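Acetolactate synthase isozyme 1 large subunit (Escherichia coli, PDB 6LPI) is the large subunit of a thiamine diphosphate-dependent enzyme of the acetohydroxyacid synthase family, which binds thiamine diphosphate, a magnesium ion and flavin-adenine dinucleotide. Local coordinates at residues B[127-141]-B[157-171]. Residues are numbered along the deposited sequence; the frame is centred on the assembly and turned at random.
Sequences TYGISIPITKHNYLV and IAQSGRPGPVWIDIP. With FAD (flavin-adenine dinucleotide), chain I.
Tyr139 N donates to Trp167 O and Tyr139 O accepts from Asp169 N, the alternation by which one residue of a parallel strand bonds to the two residues flanking its partner. The pair illustrates a beta-alpha-beta crossover: strands 137-140 and 166-171, joined through helix 147-159, run side by side with 4° between their axes, at the margin of the parallel sheet of the N-terminal thiamine diphosphate-binding domain. On one face of the sheet helix 127-131 packs over Trp167. Thr127 CG2 comes in over the rim of the indole at a slant, 3.4 Å from Trp167 CZ2, while Ser131 CB comes obliquely to Trp167 CE3. Ile134 CD1 lies loosely at the ring edge, and Thr135 CG2 near it against Trp167 CB. Ser131 ties helix to strand, its OG accepting from Asn138 ND2 almost in the amide plane (2.8 Å). The other face, which carries Tyr139 and Val166, turns to helix 147-159; Tyr139 CE1 lies 3.7 Å from Val166 CG1. Beyond the loop, Arg162 lays its guanidinium face over C3B of flavin-adenine dinucleotide, its NE bonded to Ser102 and its NH1 in salt bridges with Asp309 and Glu312. With CG anti to the backbone N (chi1 -176°) and a bend at chi3, Lys136 reaches across to three carbonyls: NZ donates to Ile157 O at 2.8 Å and, weakly, to Ser160 O and Arg162 O.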
loop_
_atom_site.group_PDB
_atom_site.type_symbol
_atom_site.label_atom_id
_atom_site.label_comp_id
_atom_site.label_asym_id
_atom_site.label_seq_id
_atom_site.Cartn_x
_atom_site.Cartn_y
_atom_site.Cartn_z
ATOM N N THR B 127 16.503 -2.161 -16.002
ATOM C CA THR B 127 15.862 -2.067 -14.699
ATOM C C THR B 127 15.234 -0.691 -14.482
ATOM O O THR B 127 14.094 -0.589 -14.013
ATOM C CB THR B 127 16.874 -2.357 -13.603
ATOM O OG1 THR B 127 17.383 -3.688 -13.759
ATOM C CG2 THR B 127 16.206 -2.231 -12.258
ATOM N N TYR B 128 15.963 0.377 -14.817
ATOM C CA TYR B 128 15.424 1.726 -14.675
ATOM C C TYR B 128 14.094 1.851 -15.401
ATOM O O TYR B 128 13.090 2.328 -14.842
ATOM C CB TYR B 128 16.384 2.746 -15.282
ATOM C CG TYR B 128 16.065 4.179 -14.905
ATOM C CD1 TYR B 128 15.308 4.972 -15.764
ATOM C CD2 TYR B 128 16.485 4.732 -13.687
ATOM C CE1 TYR B 128 14.996 6.290 -15.442
ATOM C CE2 TYR B 128 16.185 6.048 -13.357
ATOM C CZ TYR B 128 15.428 6.827 -14.254
ATOM O OH TYR B 128 15.104 8.141 -13.974
ATOM N N GLY B 129 14.095 1.472 -16.682
ATOM C CA GLY B 129 12.886 1.565 -17.473
ATOM C C GLY B 129 11.724 0.837 -16.847
ATOM O O GLY B 129 10.630 1.386 -16.724
ATOM N N ILE B 130 11.945 -0.416 -16.452
ATOM C CA ILE B 130 10.889 -1.215 -15.840
ATOM C C ILE B 130 10.375 -0.580 -14.563
ATOM O O ILE B 130 9.181 -0.673 -14.260
ATOM C CB ILE B 130 11.382 -2.651 -15.598
ATOM C CG1 ILE B 130 11.956 -3.212 -16.890
ATOM C CG2 ILE B 130 10.228 -3.511 -15.199
ATOM C CD1 ILE B 130 12.350 -4.611 -16.759
ATOM N N SER B 131 11.241 0.075 -13.802
ATOM C CA SER B 131 10.787 0.631 -12.531
ATOM C C SER B 131 10.073 1.974 -12.683
ATOM O O SER B 131 9.311 2.341 -11.781
ATOM C CB SER B 131 11.950 0.761 -11.538
ATOM O OG SER B 131 13.123 1.228 -12.186
ATOM N N ILE B 132 10.304 2.712 -13.775
ATOM C CA ILE B 132 9.628 4.003 -13.989
ATOM C C ILE B 132 8.157 3.963 -13.553
ATOM O O ILE B 132 7.761 4.761 -12.692
ATOM C CB ILE B 132 9.679 4.472 -15.461
ATOM C CG1 ILE B 132 11.085 4.740 -15.994
ATOM C CG2 ILE B 132 8.920 5.763 -15.579
ATOM C CD1 ILE B 132 11.629 6.101 -15.691
ATOM N N PRO B 133 7.302 3.078 -14.075
ATOM C CA PRO B 133 5.872 3.170 -13.746
ATOM C C PRO B 133 5.440 2.518 -12.440
ATOM O O PRO B 133 4.247 2.579 -12.124
ATOM C CB PRO B 133 5.211 2.457 -14.934
ATOM C CG PRO B 133 6.182 1.473 -15.373
ATOM C CD PRO B 133 7.558 1.989 -15.041
ATOM N N ILE B 134 6.335 1.964 -11.625
ATOM C CA ILE B 134 5.902 1.265 -10.412
ATOM C C ILE B 134 6.623 1.785 -9.180
ATOM O O ILE B 134 6.630 1.128 -8.133
ATOM C CB ILE B 134 6.123 -0.262 -10.510
ATOM C CG1 ILE B 134 7.616 -0.553 -10.759
ATOM C CG2 ILE B 134 5.188 -0.891 -11.513
ATOM C CD1 ILE B 134 8.004 -2.005 -10.820
ATOM N N THR B 135 7.274 2.931 -9.286
ATOM C CA THR B 135 8.009 3.436 -8.143
ATOM C C THR B 135 7.550 4.848 -7.828
ATOM O O THR B 135 7.051 5.552 -8.694
ATOM C CB THR B 135 9.489 3.427 -8.413
ATOM O OG1 THR B 135 9.702 3.945 -9.733
ATOM C CG2 THR B 135 9.956 1.999 -8.382
ATOM N N LYS B 136 7.714 5.264 -6.572
ATOM C CA LYS B 136 7.577 6.686 -6.283
ATOM C C LYS B 136 8.743 7.486 -6.860
ATOM O O LYS B 136 8.572 8.660 -7.200
ATOM C CB LYS B 136 7.458 6.926 -4.770
ATOM C CG LYS B 136 7.230 8.385 -4.455
ATOM C CD LYS B 136 7.534 8.742 -3.038
ATOM C CE LYS B 136 6.577 9.769 -2.542
ATOM N NZ LYS B 136 6.909 10.310 -1.215
ATOM N N HIS B 137 9.931 6.892 -6.949
ATOM C CA HIS B 137 11.025 7.436 -7.757
ATOM C C HIS B 137 12.098 6.354 -7.898
ATOM O O HIS B 137 12.090 5.370 -7.154
ATOM C CB HIS B 137 11.610 8.704 -7.128
ATOM C CG HIS B 137 12.534 9.449 -8.028
ATOM N ND1 HIS B 137 12.331 9.549 -9.390
ATOM C CD2 HIS B 137 13.667 10.140 -7.763
ATOM C CE1 HIS B 137 13.294 10.283 -9.923
ATOM N NE2 HIS B 137 14.117 10.658 -8.957
ATOM N N ASN B 138 13.019 6.528 -8.846
ATOM C CA ASN B 138 14.030 5.494 -9.045
ATOM C C ASN B 138 15.334 6.127 -9.509
ATOM O O ASN B 138 15.376 7.305 -9.857
ATOM C CB ASN B 138 13.552 4.425 -10.029
ATOM C CG ASN B 138 13.424 4.953 -11.438
ATOM O OD1 ASN B 138 13.365 6.162 -11.653
ATOM N ND2 ASN B 138 13.397 4.051 -12.413
ATOM N N TYR B 139 16.421 5.347 -9.478
ATOM C CA TYR B 139 17.738 5.897 -9.804
ATOM C C TYR B 139 18.582 4.886 -10.562
ATOM O O TYR B 139 18.499 3.678 -10.320
ATOM C CB TYR B 139 18.541 6.313 -8.578
ATOM C CG TYR B 139 17.930 7.411 -7.763
ATOM C CD1 TYR B 139 17.158 7.098 -6.632
ATOM C CD2 TYR B 139 18.120 8.747 -8.090
ATOM C CE1 TYR B 139 16.580 8.085 -5.855
ATOM C CE2 TYR B 139 17.549 9.754 -7.307
ATOM C CZ TYR B 139 16.775 9.414 -6.194
ATOM O OH TYR B 139 16.192 10.383 -5.407
ATOM N N LEU B 140 19.425 5.404 -11.461
ATOM C CA LEU B 140 20.551 4.659 -12.004
ATOM C C LEU B 140 21.811 5.454 -11.695
ATOM O O LEU B 140 22.093 6.454 -12.367
ATOM C CB LEU B 140 20.423 4.429 -13.506
ATOM C CG LEU B 140 21.705 3.813 -14.113
ATOM C CD1 LEU B 140 21.848 2.334 -13.755
ATOM C CD2 LEU B 140 21.792 3.989 -15.598
ATOM N N VAL B 141 22.596 4.963 -10.732
ATOM C CA VAL B 141 23.806 5.639 -10.267
ATOM C C VAL B 141 24.885 5.425 -11.317
ATOM O O VAL B 141 25.397 4.315 -11.473
ATOM C CB VAL B 141 24.266 5.096 -8.913
ATOM C CG1 VAL B 141 25.443 5.922 -8.392
ATOM C CG2 VAL B 141 23.123 5.108 -7.948
ATOM N N ILE B 157 12.585 10.411 0.011
ATOM C CA ILE B 157 11.441 10.265 -0.881
ATOM C C ILE B 157 10.554 9.111 -0.439
ATOM O O ILE B 157 9.327 9.222 -0.424
ATOM C CB ILE B 157 11.937 10.051 -2.319
ATOM C CG1 ILE B 157 12.699 11.266 -2.829
ATOM C CG2 ILE B 157 10.808 9.616 -3.209
ATOM C CD1 ILE B 157 13.497 10.980 -4.081
ATOM N N ALA B 158 11.156 8.002 -0.028
ATOM C CA ALA B 158 10.360 6.851 0.349
ATOM C C ALA B 158 9.448 7.141 1.536
ATOM O O ALA B 158 8.386 6.510 1.672
ATOM C CB ALA B 158 11.281 5.681 0.658
ATOM N N GLN B 159 9.842 8.064 2.416
ATOM C CA GLN B 159 9.132 8.217 3.675
ATOM C C GLN B 159 8.357 9.515 3.800
ATOM O O GLN B 159 7.655 9.691 4.802
ATOM C CB GLN B 159 10.078 8.061 4.876
ATOM C CG GLN B 159 11.015 9.217 5.178
ATOM C CD GLN B 159 12.212 8.771 6.020
ATOM O OE1 GLN B 159 12.204 7.686 6.596
ATOM N NE2 GLN B 159 13.234 9.616 6.102
ATOM N N SER B 160 8.498 10.446 2.855
ATOM C CA SER B 160 7.830 11.728 3.020
ATOM C C SER B 160 6.487 11.694 2.324
ATOM O O SER B 160 6.197 10.802 1.532
ATOM C CB SER B 160 8.670 12.877 2.461
ATOM O OG SER B 160 10.012 12.772 2.877
ATOM N N GLY B 161 5.666 12.686 2.644
ATOM C CA GLY B 161 4.361 12.871 2.052
ATOM C C GLY B 161 3.581 11.589 2.013
ATOM O O GLY B 161 3.373 10.953 3.045
ATOM N N ARG B 162 3.157 11.186 0.821
ATOM C CA ARG B 162 2.579 9.869 0.653
ATOM C C ARG B 162 3.725 8.908 0.382
ATOM O O ARG B 162 4.368 9.015 -0.668
ATOM C CB ARG B 162 1.576 9.872 -0.481
ATOM C CG ARG B 162 0.991 8.542 -0.822
ATOM C CD ARG B 162 0.108 8.714 -2.029
ATOM N NE ARG B 162 -0.692 7.532 -2.342
ATOM C CZ ARG B 162 -1.790 7.582 -3.081
ATOM N NH1 ARG B 162 -2.203 8.745 -3.561
ATOM N NH2 ARG B 162 -2.468 6.482 -3.350
ATOM N N PRO B 163 4.031 7.986 1.288
ATOM C CA PRO B 163 5.229 7.146 1.137
ATOM C C PRO B 163 5.125 6.185 -0.045
ATOM O O PRO B 163 4.058 5.942 -0.613
ATOM C CB PRO B 163 5.307 6.380 2.466
ATOM C CG PRO B 163 4.307 7.026 3.367
ATOM C CD PRO B 163 3.266 7.651 2.493
ATOM N N GLY B 164 6.275 5.628 -0.420
ATOM C CA GLY B 164 6.313 4.663 -1.486
ATOM C C GLY B 164 7.689 4.070 -1.711
ATOM O O GLY B 164 8.681 4.452 -1.074
ATOM N N PRO B 165 7.776 3.121 -2.639
ATOM C CA PRO B 165 9.064 2.488 -2.922
ATOM C C PRO B 165 9.936 3.346 -3.818
ATOM O O PRO B 165 9.463 4.019 -4.737
ATOM C CB PRO B 165 8.669 1.199 -3.649
ATOM C CG PRO B 165 7.384 1.555 -4.339
ATOM C CD PRO B 165 6.676 2.505 -3.398
ATOM N N VAL B 166 11.224 3.329 -3.524
ATOM C CA VAL B 166 12.232 3.915 -4.382
ATOM C C VAL B 166 13.211 2.814 -4.747
ATOM O O VAL B 166 13.635 2.023 -3.890
ATOM C CB VAL B 166 12.963 5.096 -3.721
ATOM C CG1 VAL B 166 13.866 5.774 -4.742
ATOM C CG2 VAL B 166 11.970 6.076 -3.158
ATOM N N TRP B 167 13.580 2.782 -6.018
ATOM C CA TRP B 167 14.431 1.744 -6.563
ATOM C C TRP B 167 15.771 2.379 -6.908
ATOM O O TRP B 167 15.824 3.353 -7.672
ATOM C CB TRP B 167 13.768 1.122 -7.789
ATOM C CG TRP B 167 14.407 -0.134 -8.248
ATOM C CD1 TRP B 167 15.742 -0.412 -8.280
ATOM C CD2 TRP B 167 13.742 -1.289 -8.760
ATOM N NE1 TRP B 167 15.947 -1.675 -8.773
ATOM C CE2 TRP B 167 14.735 -2.235 -9.073
ATOM C CE3 TRP B 167 12.398 -1.614 -8.991
ATOM C CZ2 TRP B 167 14.434 -3.485 -9.593
ATOM C CZ3 TRP B 167 12.098 -2.867 -9.511
ATOM C CH2 TRP B 167 13.119 -3.785 -9.806
ATOM N N ILE B 168 16.848 1.844 -6.341
ATOM C CA ILE B 168 18.186 2.333 -6.621
ATOM C C ILE B 168 18.938 1.206 -7.318
ATOM O O ILE B 168 19.220 0.163 -6.707
ATOM C CB ILE B 168 18.909 2.802 -5.346
ATOM C CG1 ILE B 168 17.974 3.678 -4.496
ATOM C CG2 ILE B 168 20.177 3.592 -5.690
ATOM C CD1 ILE B 168 18.372 3.790 -3.052
ATOM N N ASP B 169 19.301 1.440 -8.586
ATOM C CA ASP B 169 20.104 0.520 -9.383
ATOM C C ASP B 169 21.562 1.003 -9.384
ATOM O O ASP B 169 21.852 2.126 -9.808
ATOM C CB ASP B 169 19.539 0.444 -10.797
ATOM C CG ASP B 169 19.875 -0.848 -11.500
ATOM O OD1 ASP B 169 19.913 -0.839 -12.743
ATOM O OD2 ASP B 169 20.063 -1.875 -10.828
ATOM N N ILE B 170 22.481 0.157 -8.927
ATOM C CA ILE B 170 23.863 0.591 -8.733
ATOM C C ILE B 170 24.807 -0.313 -9.518
ATOM O O ILE B 170 24.952 -1.509 -9.197
ATOM C CB ILE B 170 24.255 0.606 -7.246
ATOM C CG1 ILE B 170 23.191 1.292 -6.403
ATOM C CG2 ILE B 170 25.554 1.362 -7.044
ATOM C CD1 ILE B 170 23.345 1.015 -4.914
ATOM N N PRO B 171 25.436 0.209 -10.570
ATOM C CA PRO B 171 26.377 -0.598 -11.341
ATOM C C PRO B 171 27.526 -1.111 -10.485
ATOM O O PRO B 171 28.037 -0.423 -9.595
ATOM C CB PRO B 171 26.869 0.368 -12.418
ATOM C CG PRO B 171 25.742 1.298 -12.605
ATOM C CD PRO B 171 25.109 1.462 -11.259
HETATM P PA FAD I . -4.908 3.689 0.605
HETATM O O1A FAD I . -4.631 2.759 1.720
HETATM O O2A FAD I . -4.083 3.530 -0.645
HETATM O O5B FAD I . -4.710 5.088 1.311
HETATM C C5B FAD I . -3.674 6.002 0.899
HETATM C C4B FAD I . -4.273 7.382 0.890
HETATM O O4B FAD I . -3.998 8.061 2.144
HETATM C C3B FAD I . -3.732 8.301 -0.201
HETATM O O3B FAD I . -4.801 9.120 -0.676
HETATM C C2B FAD I . -2.624 9.053 0.546
HETATM O O2B FAD I . -2.244 10.287 -0.045
HETATM C C1B FAD I . -3.336 9.281 1.872
HETATM N N9A FAD I . -2.473 9.607 2.995
HETATM C C8A FAD I . -1.384 8.910 3.447
HETATM N N7A FAD I . -0.811 9.440 4.503
HETATM C C5A FAD I . -1.578 10.565 4.764
HETATM C C6A FAD I . -1.493 11.569 5.750
HETATM N N6A FAD I . -0.556 11.601 6.701
HETATM N N1A FAD I . -2.411 12.561 5.717
HETATM C C2A FAD I . -3.347 12.541 4.765
HETATM N N3A FAD I . -3.531 11.647 3.792
HETATM C C4A FAD I . -2.605 10.681 3.841
HETATM N N1 FAD I . -11.541 -1.907 0.069
HETATM C C2 FAD I . -12.673 -1.427 0.655
HETATM O O2 FAD I . -12.699 -0.312 1.162
HETATM N N3 FAD I . -13.816 -2.205 0.699
HETATM C C4 FAD I . -13.947 -3.479 0.188
HETATM O O4 FAD I . -15.016 -4.076 0.291
HETATM C C4X FAD I . -12.737 -3.981 -0.446
HETATM N N5 FAD I . -12.760 -5.191 -0.964
HETATM C C5X FAD I . -11.594 -5.668 -1.550
HETATM C C6 FAD I . -11.589 -6.953 -2.098
HETATM C C7 FAD I . -10.437 -7.477 -2.683
HETATM C C7M FAD I . -10.466 -8.858 -3.280
HETATM C C8 FAD I . -9.267 -6.700 -2.731
HETATM C C8M FAD I . -8.010 -7.233 -3.375
HETATM C C9 FAD I . -9.271 -5.418 -2.187
HETATM C C9A FAD I . -10.422 -4.895 -1.609
HETATM N N10 FAD I . -10.450 -3.601 -1.048
HETATM C C10 FAD I . -11.586 -3.114 -0.457
HETATM C "C1'" FAD I . -9.263 -2.747 -1.066
HETATM C "C2'" FAD I . -9.285 -1.734 -2.200
HETATM O "O2'" FAD I . -8.811 -2.334 -3.405
HETATM C "C3'" FAD I . -8.369 -0.562 -1.849
HETATM O "O3'" FAD I . -7.057 -1.045 -1.580
HETATM C "C4'" FAD I . -8.832 0.263 -0.654
HETATM O "O4'" FAD I . -10.252 0.351 -0.681
HETATM C "C5'" FAD I . -8.238 1.651 -0.652
HETATM O "O5'" FAD I . -8.332 2.202 0.673
HETATM P P FAD I . -7.734 3.601 0.993
HETATM O O1P FAD I . -8.657 4.673 0.412
HETATM O O2P FAD I . -7.437 3.657 2.315
HETATM O O3P FAD I . -6.426 3.577 0.156
#